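Long-range contacts in myosin-I heavy chain (Dictyostelium discoideum, PDB 5EJQ), which is an actin-based motor with ATPase activity acting in adhesion and early phagocytosis, represented here by the first MyTH4-FERM module of its tail: residues L214-A219 against K262-L267; I128-S133 against T189-I194; R182-S187 against L267-N272; F244-S249 against F285-K290. The protein carries 3 engineered substitutions. All coordinates share one frame; numbering follows the deposited sequence. Where two conformers were deposited one is given.

Contact 1: residues L214-A219 against K262-L267; sequences LHIDSA and KLCDVL. With GLY (glycine), chain B.
Ile216 reaches the start of helix 263-277 with a single methyl group: its CD1 lies 3.7 Å from CB of Leu263 and 3.8 Å from SG of Cys264, touching two consecutive helix residues at once. The isoleucine and leucine side chains meet at roughly a right angle. With CG1 of Ile216 set between its backbone N and carbonyl carbon (chi1 67°), the extended second torsion carries CD1 out to the helix. The Cys264 sulfur also leans on the backbone, 3.7 Å from O of Asp217. Past the strand, carbonyls take over. One water accepts from N of Cys264 at 2.8 Å and can donate to O of Ser218, 2.9 Å away, giving a first-turn helix N-H a partner. Lys262, the N-cap residue, lays its aliphatic chain against Ala219, with CD 3.4 Å from Ala219 O, and sends NZ on to the carbonyls of Thr260, Ala181 and Asn179. Strand 211-216 is an outer strand of the ubiquitin-like F1 lobe of the FERM domain and pairs with strand 200-205; Ile216 and Leu263 both touch Ser225 on helix 222-232, Leu263 meets Phe287 on strand 285-291, and Asp217 forms a salt bridge to Arg175 on helix 160-179 of the MyTH4 domain.

Contact 2: residues I128-S133 against T189-I194; sequences IHFTCS and TELESI. With GLY (glycine), chain B.
Phe130 and Ile194 mark the nearest approach of the two backbones, their CA atoms 6.5 Å apart where the short helical segments 128-132 and 189-194 pass with axes 10.0 Å apart and chain directions at 126°. Ile194 carries the contact. Its CG2 methyl sits over the centre of the His129 ring, 3.4 Å from the centroid and 6° off the normal, a CH-pi contact with the methyl almost on the ring normal. That ring is brought beneath the methyl because CG of His129 stands anti to the backbone N (chi1 -168°). ND1 comes close to Ile194 O as well, but at an angle too poor for a hydrogen bond. The same CG2 packs 3.6 Å from CD1 of Phe130, while CD1 of Ile194 rests 3.7 Å from CB of Ser133. An alanine in place of His129 would be likely to leave the Ile194 methyl without its aromatic floor and open a gap between the two helices. Both helices belong to the all-helical MyTH4 domain, where Phe130 also touches Val87 and Leu191 touches Tyr84 of helix 80-96. Phe130 and Leu191 cross at about a right angle, ring atom CD1 3.6 Å from methyl CD2. Ser133 turns its hydroxyl back to its own helix: OG donates to His129 O at 2.8 Å, and N of Ser133 reaches the same oxygen from the opposite face of the carbonyl. Glu190 directs OE2 to Arg182 in a salt bridge and to the hydroxyl of Ser218.

Contact 3: residues R182-S187 against L267-N272; sequences RKQVPS and LSKVEN. With GLY (glycine), chain B.
Arg182 brings NH2 to 4.2 Å from OG of Ser268 without bonding to it; its guanidinium is held instead by a salt bridge from NE to Asp265 and by bonds from NH1 to Glu190 and to the carbonyl of Ser133. Gln184 packs through carbon: its CB is 3.7 Å from Ser268 CB. Farther out, the Gln184 side chain crosses that of Lys269 at about a right angle, NE2 3.8 Å from CG. Val185 supplies the direct bond between the segments, as OG of Ser268 donates to its carbonyl O at 2.7 Å from 38° above the carbonyl plane. A water within bonding distance of the same oxygen and of OE1 of Glu271 can bridge the two, though it has more acceptors around it than protons to give. Pro186 turns back, its CD over one face of the Arg182 guanidinium, toward the rim. Ser187 then closes down on the helix. Its CB is 3.5 Å from CD of Glu271, and a second water accepts from its N while donating to Ser268 OG. As N-cap of helix 188-195, Ser187 offers OG, weakly, to N of Glu190; with OG between the backbone N and the carbonyl carbon (chi1 52°), it also lies 3.3 Å from CA of the bound glycine. Thr189, Leu267, Val270 and Glu271 complete that pocket, Val270 CG1 3.4 Å from OXT. Glu271 OE2 is taken by Lys88 and by N of Val188. The loop thus lies between two layers: Val185 and Pro186 touch Leu91 on MyTH4 helix 80-96, and Ser268 belongs to helix 263-277 of the F1 lobe, whose Leu267 packs on strands 200-205 and 285-291.

Contact 4: residues F244-S249 against F285-K290; sequences FTIIES and FKFVFK
An antiparallel ladder within the ubiquitin-like sheet of the F1 lobe joins strand 244-249 to strand 285-290. Thr245 with Lys290, Ile247 with Val288 and Ser249 with Lys286 are the hydrogen-bonded pairs, each exchanging two N-H...O bonds; that from Ile247 N to Val288 O measures 2.8 Å. Between them, Ile246 faces Phe289 and Glu248 faces Phe287 as non-hydrogen-bonded pairs, and CA-H...O contacts run alongside. The aromatic rings gather on one face of the sheet. CG of Phe289 points anti to its backbone N (chi1 -179°), which swings the ring toward the start of the neighbouring strand, where CD2 of Phe244 stands 3.7 Å above its centre; the two ring planes are inclined at 42°. Ile246 fills in between phenylalanines, CG1 3.8 Å from CD1 of Phe289 and CG2 3.7 Å from CD1 of Phe287. With an alanine at Phe289, Phe244 and Ile246 would probably lose the ring that both rest on, and the Phe244 side chain would be freer to turn. Farther along, CG of Glu248 meets the edge of the Phe285 ring, 3.8 Å from CE1. On the other face Ile247 and Val288 lie side by side pointing the same way, CD1 of the first 3.7 Å from CB of the second, while Lys290, in the conformer given, extends to a salt bridge with Glu254. Strand 285-291 also pairs in parallel with strand 200-205; over the aromatic face lie helix 222-232, touching Ile246 and Phe289, and helix 263-277, whose Val266 meets Phe285 and Phe287.

Following the chain from the N terminus, contact 2 opens first at 128-133 and closes at 189-194, a loop that stays within the MyTH4 domain. Before it closes, 182-187 has opened contact 3, so the two cross. Contact 3 spans the change from MyTH4 to the FERM F1 lobe and ends on helix 263-277. Contact 1 begins and ends within that span. Contact 4 starts between the two halves of contact 1 and closes last, on strand 285-291, crossing both contacts 1 and 3. Contact 1 fixes the end of strand 211-216 to helix 263-277, contact 4 pairs two strands of the same sheet, and Arg182 joins contacts 1, 2 and 3 through Asp265, Glu190 and Ser133.

Contact 1: residues L214-A219 against K262-L267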
# COMPACT_ATOMS: atom_id res chain seq x y z
N LEU A 214 -10.95 -2.74 6.87
CA LEU A 214 -10.23 -3.94 6.48
C LEU A 214 -9.21 -4.37 7.49
O LEU A 214 -8.48 -3.55 8.01
CB LEU A 214 -9.56 -3.67 5.12
CG LEU A 214 -8.81 -4.77 4.38
CD1 LEU A 214 -9.72 -5.95 4.07
CD2 LEU A 214 -8.24 -4.24 3.05
N HIS A 215 -9.12 -5.69 7.70
CA HIS A 215 -8.12 -6.35 8.52
C HIS A 215 -7.06 -6.88 7.61
O HIS A 215 -7.37 -7.55 6.62
CB HIS A 215 -8.73 -7.49 9.34
CG HIS A 215 -9.22 -7.03 10.68
ND1 HIS A 215 -9.92 -7.87 11.51
CD2 HIS A 215 -9.04 -5.84 11.30
CE1 HIS A 215 -10.15 -7.18 12.61
NE2 HIS A 215 -9.65 -5.94 12.52
N ILE A 216 -5.80 -6.50 7.90
CA ILE A 216 -4.62 -6.93 7.16
C ILE A 216 -3.58 -7.45 8.16
O ILE A 216 -3.73 -7.25 9.36
CB ILE A 216 -4.05 -5.76 6.28
CG1 ILE A 216 -3.48 -4.59 7.15
CG2 ILE A 216 -5.10 -5.25 5.25
CD1 ILE A 216 -2.66 -3.46 6.33
N ASP A 217 -2.50 -8.04 7.66
CA ASP A 217 -1.35 -8.39 8.50
C ASP A 217 -0.12 -7.62 7.96
O ASP A 217 -0.25 -6.89 6.97
CB ASP A 217 -1.15 -9.91 8.63
CG ASP A 217 -0.66 -10.66 7.40
OD1 ASP A 217 -0.09 -10.01 6.49
OD2 ASP A 217 -0.80 -11.89 7.38
N SER A 218 1.05 -7.76 8.62
CA SER A 218 2.31 -7.11 8.26
C SER A 218 2.72 -7.34 6.80
O SER A 218 3.24 -6.41 6.18
CB SER A 218 3.44 -7.59 9.17
OG SER A 218 3.17 -7.28 10.53
N ALA A 219 2.49 -8.57 6.26
CA ALA A 219 2.84 -8.94 4.89
C ALA A 219 1.82 -8.58 3.82
O ALA A 219 2.11 -8.81 2.64
CB ALA A 219 3.16 -10.43 4.81
N LYS A 262 3.80 -3.26 0.61
CA LYS A 262 3.05 -3.60 1.81
C LYS A 262 2.31 -2.39 2.32
O LYS A 262 2.90 -1.33 2.54
CB LYS A 262 3.93 -4.24 2.92
CG LYS A 262 5.03 -5.21 2.44
CD LYS A 262 4.50 -6.48 1.83
CE LYS A 262 5.57 -7.43 1.38
NZ LYS A 262 6.31 -6.95 0.18
N LEU A 263 0.99 -2.56 2.53
CA LEU A 263 0.15 -1.51 3.08
C LEU A 263 0.64 -1.04 4.45
O LEU A 263 0.49 0.14 4.76
CB LEU A 263 -1.31 -1.96 3.17
CG LEU A 263 -2.08 -2.19 1.87
CD1 LEU A 263 -3.57 -2.29 2.17
CD2 LEU A 263 -1.82 -1.06 0.83
N CYS A 264 1.23 -1.94 5.25
CA CYS A 264 1.81 -1.56 6.55
C CYS A 264 3.04 -0.66 6.41
O CYS A 264 3.29 0.13 7.31
CB CYS A 264 2.09 -2.78 7.42
SG CYS A 264 0.60 -3.46 8.20
N ASP A 265 3.75 -0.73 5.28
CA ASP A 265 4.89 0.15 4.98
C ASP A 265 4.40 1.58 4.75
O ASP A 265 5.04 2.51 5.22
CB ASP A 265 5.73 -0.38 3.79
CG ASP A 265 6.72 -1.49 4.18
OD1 ASP A 265 6.99 -1.65 5.40
OD2 ASP A 265 7.24 -2.16 3.27
N VAL A 266 3.23 1.74 4.06
CA VAL A 266 2.58 3.06 3.87
C VAL A 266 2.21 3.59 5.29
O VAL A 266 2.46 4.76 5.58
CB VAL A 266 1.33 2.97 2.94
CG1 VAL A 266 0.55 4.30 2.91
CG2 VAL A 266 1.72 2.55 1.52
N LEU A 267 1.69 2.74 6.19
CA LEU A 267 1.36 3.19 7.56
C LEU A 267 2.57 3.72 8.34
O LEU A 267 2.43 4.71 9.06
CB LEU A 267 0.63 2.10 8.38
CG LEU A 267 -0.74 1.60 7.87
CD1 LEU A 267 -1.32 0.57 8.85
CD2 LEU A 267 -1.73 2.74 7.70
N GLY B . -1.33 3.19 11.81
CA GLY B . 0.04 3.68 11.71
C GLY B . 0.09 5.18 11.44
O GLY B . 0.35 5.95 12.39
OXT GLY B . -0.12 5.58 10.28
O HOH W 1 1.19 -4.77 4.92

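Contact 2: residues I128-S133 against T189-I194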
# COMPACT_ATOMS: atom_id res chain seq x y z
N ILE A 128 10.20 -11.77 19.27
CA ILE A 128 10.39 -12.70 18.13
C ILE A 128 9.33 -12.41 17.07
O ILE A 128 9.62 -12.34 15.88
CB ILE A 128 10.38 -14.19 18.57
CG1 ILE A 128 11.64 -14.54 19.37
CG2 ILE A 128 10.18 -15.14 17.35
CD1 ILE A 128 11.63 -15.95 20.15
N HIS A 129 8.09 -12.23 17.52
CA HIS A 129 6.98 -11.93 16.64
C HIS A 129 7.16 -10.57 15.92
O HIS A 129 6.89 -10.49 14.73
CB HIS A 129 5.64 -12.08 17.39
CG HIS A 129 4.43 -12.08 16.50
ND1 HIS A 129 3.15 -11.93 17.03
CD2 HIS A 129 4.33 -12.19 15.15
CE1 HIS A 129 2.33 -11.91 15.98
NE2 HIS A 129 2.99 -12.09 14.84
N PHE A 130 7.67 -9.53 16.62
CA PHE A 130 7.94 -8.22 15.97
C PHE A 130 9.02 -8.38 14.90
O PHE A 130 8.92 -7.79 13.83
CB PHE A 130 8.42 -7.18 17.00
CG PHE A 130 7.51 -6.86 18.16
CD1 PHE A 130 6.13 -6.75 17.97
CD2 PHE A 130 8.02 -6.61 19.42
CE1 PHE A 130 5.28 -6.43 19.04
CE2 PHE A 130 7.18 -6.30 20.50
CZ PHE A 130 5.81 -6.22 20.30
N THR A 131 10.06 -9.17 15.20
CA THR A 131 11.20 -9.43 14.31
C THR A 131 10.74 -10.15 13.05
O THR A 131 11.01 -9.67 11.96
CB THR A 131 12.30 -10.17 15.10
OG1 THR A 131 12.64 -9.38 16.22
CG2 THR A 131 13.55 -10.44 14.27
N CYS A 132 9.97 -11.27 13.21
CA CYS A 132 9.41 -12.05 12.10
C CYS A 132 8.54 -11.19 11.17
O CYS A 132 8.47 -11.46 9.98
CB CYS A 132 8.61 -13.24 12.63
SG CYS A 132 9.63 -14.52 13.40
N SER A 133 7.86 -10.19 11.74
CA SER A 133 6.99 -9.28 11.00
C SER A 133 7.80 -8.20 10.26
O SER A 133 7.21 -7.42 9.50
CB SER A 133 5.97 -8.65 11.94
OG SER A 133 5.26 -9.65 12.67
N THR A 189 1.17 1.44 15.95
CA THR A 189 -0.15 0.80 15.75
C THR A 189 -0.01 -0.64 15.27
O THR A 189 -0.69 -1.52 15.79
CB THR A 189 -1.07 1.63 14.83
OG1 THR A 189 -0.99 3.00 15.19
CG2 THR A 189 -2.55 1.18 14.89
N GLU A 190 0.88 -0.88 14.30
CA GLU A 190 1.12 -2.21 13.78
C GLU A 190 1.72 -3.08 14.91
O GLU A 190 1.27 -4.20 15.10
CB GLU A 190 2.04 -2.16 12.55
CG GLU A 190 2.26 -3.53 11.91
CD GLU A 190 3.34 -3.61 10.84
OE1 GLU A 190 3.71 -2.57 10.27
OE2 GLU A 190 3.85 -4.73 10.59
N LEU A 191 2.72 -2.56 15.66
CA LEU A 191 3.38 -3.27 16.77
C LEU A 191 2.39 -3.70 17.84
O LEU A 191 2.49 -4.82 18.32
CB LEU A 191 4.53 -2.45 17.39
CG LEU A 191 5.79 -2.30 16.52
CD1 LEU A 191 6.74 -1.30 17.12
CD2 LEU A 191 6.47 -3.64 16.26
N GLU A 192 1.41 -2.81 18.15
CA GLU A 192 0.33 -3.08 19.12
C GLU A 192 -0.49 -4.30 18.69
O GLU A 192 -0.78 -5.16 19.52
CB GLU A 192 -0.59 -1.87 19.31
CG GLU A 192 0.09 -0.71 20.03
CD GLU A 192 -0.70 0.58 20.17
OE1 GLU A 192 -1.58 0.85 19.32
OE2 GLU A 192 -0.40 1.35 21.11
N SER A 193 -0.80 -4.40 17.39
CA SER A 193 -1.53 -5.53 16.80
C SER A 193 -0.70 -6.80 16.83
O SER A 193 -1.20 -7.85 17.23
CB SER A 193 -1.92 -5.22 15.35
OG SER A 193 -3.03 -4.36 15.28
N ILE A 194 0.57 -6.71 16.42
CA ILE A 194 1.48 -7.86 16.41
C ILE A 194 1.60 -8.43 17.84
O ILE A 194 1.46 -9.64 18.01
CB ILE A 194 2.87 -7.51 15.82
CG1 ILE A 194 2.77 -7.09 14.34
CG2 ILE A 194 3.85 -8.66 16.00
CD1 ILE A 194 3.96 -6.16 13.88
N GLY B . -1.33 3.19 11.81
CA GLY B . 0.04 3.68 11.71
C GLY B . 0.09 5.18 11.44
O GLY B . 0.35 5.95 12.39
OXT GLY B . -0.12 5.58 10.28

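Contact 3: residues R182-S187 against L267-N272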
# COMPACT_ATOMS: atom_id res chain seq x y z
N ARG A 182 9.89 -6.20 3.03
CA ARG A 182 9.24 -4.94 3.37
C ARG A 182 10.34 -3.89 3.43
O ARG A 182 11.51 -4.23 3.48
CB ARG A 182 8.41 -5.06 4.66
CG ARG A 182 9.18 -5.19 5.96
CD ARG A 182 8.25 -5.24 7.16
NE ARG A 182 7.42 -4.04 7.27
CZ ARG A 182 6.38 -3.91 8.09
NH1 ARG A 182 6.05 -4.90 8.91
NH2 ARG A 182 5.68 -2.79 8.10
N LYS A 183 9.98 -2.61 3.41
CA LYS A 183 10.92 -1.50 3.32
C LYS A 183 10.97 -0.66 4.57
O LYS A 183 11.86 0.18 4.69
CB LYS A 183 10.49 -0.59 2.14
CG LYS A 183 10.44 -1.27 0.77
CD LYS A 183 10.09 -0.24 -0.30
CE LYS A 183 9.84 -0.82 -1.66
NZ LYS A 183 9.05 0.12 -2.51
N GLN A 184 9.97 -0.78 5.43
CA GLN A 184 9.85 0.05 6.61
C GLN A 184 9.74 -0.76 7.89
O GLN A 184 9.24 -1.88 7.87
CB GLN A 184 8.61 0.97 6.51
CG GLN A 184 8.51 1.83 5.24
CD GLN A 184 9.50 2.97 5.21
OE1 GLN A 184 9.90 3.51 6.24
NE2 GLN A 184 9.91 3.37 4.03
N VAL A 185 10.17 -0.15 9.00
CA VAL A 185 10.05 -0.71 10.34
C VAL A 185 8.56 -0.52 10.74
O VAL A 185 8.01 0.57 10.54
CB VAL A 185 11.03 0.00 11.32
CG1 VAL A 185 10.66 -0.24 12.79
CG2 VAL A 185 12.47 -0.43 11.05
N PRO A 186 7.90 -1.54 11.34
CA PRO A 186 6.50 -1.37 11.76
C PRO A 186 6.22 -0.12 12.60
O PRO A 186 7.04 0.22 13.46
CB PRO A 186 6.25 -2.61 12.61
CG PRO A 186 7.15 -3.64 12.01
CD PRO A 186 8.39 -2.90 11.64
N SER A 187 5.04 0.51 12.40
CA SER A 187 4.59 1.65 13.21
C SER A 187 4.15 1.13 14.58
O SER A 187 3.97 -0.09 14.76
CB SER A 187 3.40 2.35 12.55
OG SER A 187 2.36 1.45 12.20
N LEU A 267 1.69 2.74 6.19
CA LEU A 267 1.36 3.19 7.56
C LEU A 267 2.57 3.72 8.34
O LEU A 267 2.43 4.71 9.06
CB LEU A 267 0.63 2.10 8.38
CG LEU A 267 -0.74 1.60 7.87
CD1 LEU A 267 -1.32 0.57 8.85
CD2 LEU A 267 -1.73 2.74 7.70
N SER A 268 3.76 3.06 8.22
CA SER A 268 4.96 3.56 8.92
C SER A 268 5.35 4.94 8.34
O SER A 268 5.69 5.83 9.11
CB SER A 268 6.13 2.59 8.76
OG SER A 268 5.78 1.27 9.15
N LYS A 269 5.31 5.09 7.00
CA LYS A 269 5.61 6.35 6.31
C LYS A 269 4.68 7.46 6.78
O LYS A 269 5.16 8.56 7.06
CB LYS A 269 5.53 6.18 4.80
CG LYS A 269 6.83 5.66 4.18
CD LYS A 269 6.75 5.58 2.64
CE LYS A 269 5.78 4.52 2.12
NZ LYS A 269 5.60 4.60 0.65
N VAL A 270 3.39 7.15 6.97
CA VAL A 270 2.34 8.05 7.45
C VAL A 270 2.66 8.46 8.88
O VAL A 270 2.69 9.66 9.17
CB VAL A 270 0.93 7.38 7.34
CG1 VAL A 270 -0.15 8.18 8.08
CG2 VAL A 270 0.56 7.20 5.89
N GLU A 271 2.89 7.47 9.77
CA GLU A 271 3.25 7.64 11.17
C GLU A 271 4.40 8.65 11.32
O GLU A 271 4.32 9.54 12.17
CB GLU A 271 3.64 6.28 11.78
CG GLU A 271 4.45 6.39 13.05
CD GLU A 271 5.26 5.18 13.43
OE1 GLU A 271 6.08 4.70 12.60
OE2 GLU A 271 5.08 4.71 14.58
N ASN A 272 5.46 8.49 10.50
CA ASN A 272 6.60 9.39 10.53
C ASN A 272 6.17 10.80 10.11
O ASN A 272 6.29 11.72 10.91
CB ASN A 272 7.77 8.85 9.66
CG ASN A 272 8.46 7.60 10.20
OD1 ASN A 272 8.45 7.30 11.41
ND2 ASN A 272 9.11 6.86 9.32
N GLY B . -1.33 3.19 11.81
CA GLY B . 0.04 3.68 11.71
C GLY B . 0.09 5.18 11.44
O GLY B . 0.35 5.95 12.39
OXT GLY B . -0.12 5.58 10.28
O HOH W 2 8.33 2.93 12.42
O HOH W 3 3.14 -0.05 10.07

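Contact 4: residues F244-S249 against F285-K290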
# COMPACT_ATOMS: atom_id res chain seq x y z
N PHE A 244 -8.57 -2.27 -10.77
CA PHE A 244 -8.56 -1.41 -9.57
C PHE A 244 -7.32 -1.66 -8.73
O PHE A 244 -6.76 -2.74 -8.80
CB PHE A 244 -9.81 -1.64 -8.69
CG PHE A 244 -11.07 -0.92 -9.11
CD1 PHE A 244 -11.70 -1.21 -10.32
CD2 PHE A 244 -11.67 0.02 -8.27
CE1 PHE A 244 -12.87 -0.55 -10.70
CE2 PHE A 244 -12.83 0.69 -8.64
CZ PHE A 244 -13.44 0.39 -9.85
N THR A 245 -6.87 -0.65 -7.96
CA THR A 245 -5.76 -0.75 -7.00
C THR A 245 -6.07 0.17 -5.83
O THR A 245 -6.98 0.99 -5.91
CB THR A 245 -4.35 -0.35 -7.56
OG1 THR A 245 -4.28 1.06 -7.73
CG2 THR A 245 -3.94 -1.07 -8.83
N ILE A 246 -5.27 0.07 -4.77
CA ILE A 246 -5.40 0.96 -3.64
C ILE A 246 -4.26 1.95 -3.77
O ILE A 246 -3.12 1.57 -4.00
CB ILE A 246 -5.38 0.19 -2.29
CG1 ILE A 246 -6.61 -0.74 -2.19
CG2 ILE A 246 -5.30 1.17 -1.07
CD1 ILE A 246 -6.49 -1.80 -1.22
N ILE A 247 -4.58 3.23 -3.65
CA ILE A 247 -3.61 4.29 -3.72
C ILE A 247 -3.54 4.94 -2.33
O ILE A 247 -4.43 4.75 -1.51
CB ILE A 247 -3.90 5.31 -4.88
CG1 ILE A 247 -5.22 6.10 -4.68
CG2 ILE A 247 -3.88 4.60 -6.25
CD1 ILE A 247 -5.12 7.32 -3.81
N GLU A 248 -2.49 5.73 -2.12
CA GLU A 248 -2.19 6.48 -0.92
C GLU A 248 -2.57 7.95 -1.19
O GLU A 248 -2.23 8.49 -2.23
CB GLU A 248 -0.68 6.31 -0.65
CG GLU A 248 -0.05 7.20 0.39
CD GLU A 248 1.47 7.28 0.26
OE1 GLU A 248 2.10 6.24 -0.06
OE2 GLU A 248 2.01 8.39 0.44
N SER A 249 -3.29 8.57 -0.26
CA SER A 249 -3.70 9.96 -0.42
C SER A 249 -3.28 10.79 0.79
O SER A 249 -3.62 10.43 1.91
CB SER A 249 -5.21 10.07 -0.63
OG SER A 249 -5.61 11.42 -0.77
N PHE A 285 -4.64 11.76 5.79
CA PHE A 285 -4.21 10.56 5.09
C PHE A 285 -5.40 9.67 4.82
O PHE A 285 -6.25 9.51 5.70
CB PHE A 285 -3.12 9.78 5.87
CG PHE A 285 -2.88 8.39 5.33
CD1 PHE A 285 -2.18 8.19 4.14
CD2 PHE A 285 -3.43 7.27 5.95
CE1 PHE A 285 -2.00 6.91 3.62
CE2 PHE A 285 -3.27 5.99 5.42
CZ PHE A 285 -2.55 5.82 4.26
N LYS A 286 -5.40 9.01 3.66
CA LYS A 286 -6.44 8.06 3.25
C LYS A 286 -5.83 7.02 2.33
O LYS A 286 -4.97 7.35 1.52
CB LYS A 286 -7.48 8.77 2.34
CG LYS A 286 -8.52 9.66 2.95
CD LYS A 286 -9.43 10.07 1.81
CE LYS A 286 -10.29 11.26 2.11
NZ LYS A 286 -11.36 11.41 1.08
N PHE A 287 -6.35 5.80 2.38
CA PHE A 287 -6.15 4.78 1.36
C PHE A 287 -7.40 4.98 0.51
O PHE A 287 -8.48 5.20 1.08
CB PHE A 287 -6.16 3.36 1.93
CG PHE A 287 -4.86 2.93 2.58
CD1 PHE A 287 -3.70 2.80 1.83
CD2 PHE A 287 -4.81 2.65 3.95
CE1 PHE A 287 -2.51 2.34 2.43
CE2 PHE A 287 -3.60 2.22 4.55
CZ PHE A 287 -2.46 2.09 3.79
N VAL A 288 -7.27 4.94 -0.83
CA VAL A 288 -8.41 5.10 -1.74
C VAL A 288 -8.42 3.92 -2.72
O VAL A 288 -7.38 3.54 -3.23
CB VAL A 288 -8.43 6.49 -2.45
CG1 VAL A 288 -9.71 6.68 -3.27
CG2 VAL A 288 -8.31 7.63 -1.44
N PHE A 289 -9.58 3.33 -2.95
CA PHE A 289 -9.69 2.19 -3.87
C PHE A 289 -10.25 2.76 -5.16
O PHE A 289 -11.39 3.21 -5.18
CB PHE A 289 -10.59 1.11 -3.26
CG PHE A 289 -10.78 -0.15 -4.07
CD1 PHE A 289 -9.69 -0.90 -4.48
CD2 PHE A 289 -12.06 -0.64 -4.34
CE1 PHE A 289 -9.86 -2.11 -5.16
CE2 PHE A 289 -12.23 -1.84 -5.03
CZ PHE A 289 -11.14 -2.57 -5.42
N LYS A 290 -9.42 2.82 -6.22
CA LYS A 290 -9.78 3.43 -7.51
C LYS A 290 -9.40 2.56 -8.70
O LYS A 290 -8.53 1.71 -8.57
CB LYS A 290 -9.04 4.78 -7.67
CG LYS A 290 -9.48 5.88 -6.74
CD LYS A 290 -8.67 7.16 -6.97
CE LYS A 290 -9.51 8.25 -7.57
NZ LYS A 290 -8.67 9.37 -8.06
O HOH W 4 -5.91 3.02 -8.54